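PDB 6KXD: ketosynthase from Streptomyces sp. MSC090213JE08, which probably condenses fatty acyl chains carried on acyl carrier protein with malonyl-ACP, releasing carbon dioxide and extending the chain as a 3-oxoacyl-ACP. Local coordinates for residues A[298-303]-A[325-330]. Numbering follows the deposited sequence.
Sequences ISAHGT and PRTVAV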
loop_
_atom_site.group_PDB
_atom_site.type_symbol
_atom_site.label_atom_id
_atom_site.label_comp_id
_atom_site.label_asym_id
_atom_site.label_seq_id
_atom_site.Cartn_x
_atom_site.Cartn_y
_atom_site.Cartn_z
ATOM N N ILE A 298 5.093 -13.631 -21.002
ATOM C CA ILE A 298 5.015 -12.497 -20.129
ATOM C C ILE A 298 3.602 -11.964 -20.233
ATOM O O ILE A 298 3.109 -11.712 -21.349
ATOM C CB ILE A 298 6.051 -11.439 -20.535
ATOM C CG1 ILE A 298 7.462 -12.015 -20.478
ATOM C CG2 ILE A 298 5.875 -10.170 -19.700
ATOM C CD1 ILE A 298 8.500 -11.240 -21.264
ATOM N N SER A 299 2.952 -11.812 -19.076
ATOM C CA SER A 299 1.783 -10.975 -18.926
ATOM C C SER A 299 2.292 -9.550 -18.655
ATOM O O SER A 299 2.809 -9.244 -17.555
ATOM C CB SER A 299 0.885 -11.457 -17.803
ATOM O OG SER A 299 -0.114 -10.485 -17.509
ATOM N N ALA A 300 2.212 -8.718 -19.685
ATOM C CA ALA A 300 2.786 -7.407 -19.720
ATOM C C ALA A 300 1.950 -6.452 -18.872
ATOM O O ALA A 300 0.767 -6.659 -18.718
ATOM C CB ALA A 300 2.876 -6.918 -21.136
ATOM N N HIS A 301 2.603 -5.424 -18.332
ATOM C CA HIS A 301 1.909 -4.291 -17.750
ATOM C C HIS A 301 1.015 -3.681 -18.827
ATOM O O HIS A 301 -0.164 -3.354 -18.599
ATOM C CB HIS A 301 2.892 -3.265 -17.190
ATOM C CG HIS A 301 2.212 -2.060 -16.626
ATOM N ND1 HIS A 301 1.268 -2.137 -15.615
ATOM C CD2 HIS A 301 2.369 -0.755 -16.898
ATOM C CE1 HIS A 301 0.854 -0.913 -15.354
ATOM N NE2 HIS A 301 1.526 -0.064 -16.105
ATOM N N GLY A 302 1.591 -3.545 -20.024
ATOM C CA GLY A 302 0.827 -3.324 -21.293
ATOM C C GLY A 302 -0.480 -2.589 -21.129
ATOM O O GLY A 302 -1.551 -3.181 -21.285
ATOM N N THR A 303 -0.386 -1.293 -20.844
ATOM C CA THR A 303 -1.516 -0.440 -20.614
ATOM C C THR A 303 -2.146 0.074 -21.929
ATOM O O THR A 303 -3.302 0.484 -21.935
ATOM C CB THR A 303 -1.087 0.764 -19.788
ATOM O OG1 THR A 303 -0.050 1.390 -20.542
ATOM C CG2 THR A 303 -0.622 0.359 -18.402
ATOM N N PRO A 325 9.978 -13.945 -24.929
ATOM C CA PRO A 325 8.810 -14.817 -24.988
ATOM C C PRO A 325 7.620 -13.996 -25.490
ATOM O O PRO A 325 7.685 -12.747 -25.593
ATOM C CB PRO A 325 8.630 -15.301 -23.545
ATOM C CG PRO A 325 9.202 -14.163 -22.725
ATOM C CD PRO A 325 10.346 -13.593 -23.545
ATOM N N ARG A 326 6.546 -14.707 -25.825
ATOM C CA ARG A 326 5.301 -14.075 -26.155
ATOM C C ARG A 326 4.905 -13.157 -24.997
ATOM O O ARG A 326 5.027 -13.548 -23.853
ATOM C CB ARG A 326 4.215 -15.124 -26.401
ATOM C CG ARG A 326 4.325 -15.763 -27.779
ATOM C CD ARG A 326 3.499 -17.014 -27.938
ATOM N NE ARG A 326 4.057 -18.138 -27.212
ATOM C CZ ARG A 326 3.624 -19.387 -27.346
ATOM N NH1 ARG A 326 2.689 -19.654 -28.244
ATOM N NH2 ARG A 326 4.119 -20.354 -26.589
ATOM N N THR A 327 4.436 -11.966 -25.338
ATOM C CA THR A 327 4.191 -10.911 -24.412
ATOM C C THR A 327 2.788 -10.376 -24.702
ATOM O O THR A 327 2.547 -9.725 -25.684
ATOM C CB THR A 327 5.298 -9.848 -24.503
ATOM O OG1 THR A 327 6.525 -10.465 -24.127
ATOM C CG2 THR A 327 5.011 -8.626 -23.657
ATOM N N VAL A 328 1.877 -10.627 -23.769
ATOM C CA VAL A 328 0.490 -10.329 -23.921
ATOM C C VAL A 328 0.049 -9.310 -22.869
ATOM O O VAL A 328 0.649 -9.216 -21.791
ATOM C CB VAL A 328 -0.340 -11.619 -23.804
ATOM C CG1 VAL A 328 0.249 -12.717 -24.668
ATOM C CG2 VAL A 328 -0.493 -12.098 -22.369
ATOM N N ALA A 329 -1.014 -8.586 -23.206
ATOM C CA ALA A 329 -1.556 -7.498 -22.409
ATOM C C ALA A 329 -3.041 -7.759 -22.097
ATOM O O ALA A 329 -3.924 -7.378 -22.833
ATOM C CB ALA A 329 -1.340 -6.186 -23.106
ATOM N N VAL A 330 -3.286 -8.315 -20.904
ATOM C CA VAL A 330 -4.616 -8.585 -20.332
ATOM C C VAL A 330 -5.469 -7.323 -20.255
ATOM O O VAL A 330 -6.697 -7.395 -20.355
ATOM C CB VAL A 330 -4.439 -9.255 -18.950
ATOM C CG1 VAL A 330 -5.741 -9.368 -18.169
ATOM C CG2 VAL A 330 -3.793 -10.618 -19.100
HETATM O O HOH W 1 -1.129 -8.331 -18.804
#
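Ile298 and Thr327 are paired across two parallel strands, their side chains side by side and pointing the same way on one face of the sheet; on this side Ile298 also touches Ile316 of helix 306-320. Ile298 CG1 stands anti to the carbonyl carbon (chi1 -59°), and an extended chi2 of 161° carries CD1 past Thr327 OG1 to the ring of Pro325, which it meets obliquely; CD1 to Pro325 CG is a tight 3.3 Å. A branched aliphatic chain suits this buried spot, reaching both Pro325 and Ile316. Thr327 is two-sided: OG1 donates to Pro325 O at 2.9 Å, approaching from above the carbonyl plane, so the hydroxyl is satisfied beside apolar neighbours, while CG2, anti to the backbone N, lies 3.7 Å from Ala300 CB. An alanine in place of Thr327 would probably leave Pro325 O without this donor and open a gap beside Ile298 and Ala300.

Three nearly straight backbone bonds fix the register: Ile298 N to Arg326 O, Val328 N to Ile298 O, and Ala300 N to Val328 O, the last at 2.7 Å. On the other face, apolar Val328 is buried against Val376 and Ile358, while the Ser299 hydroxyl bonds Asn390 OD1 and accepts from a water that bridges to Val330 N. At Gly302, a side chain would run into Ala329 CB, which packs 3.5 Å from Gly302 O. Strand 297-299, helix 306-320 and strand 326-328 thus form a parallel beta-alpha-beta unit, the building block of the layered thiolase fold, here in the C-terminal ketoacyl synthase domain.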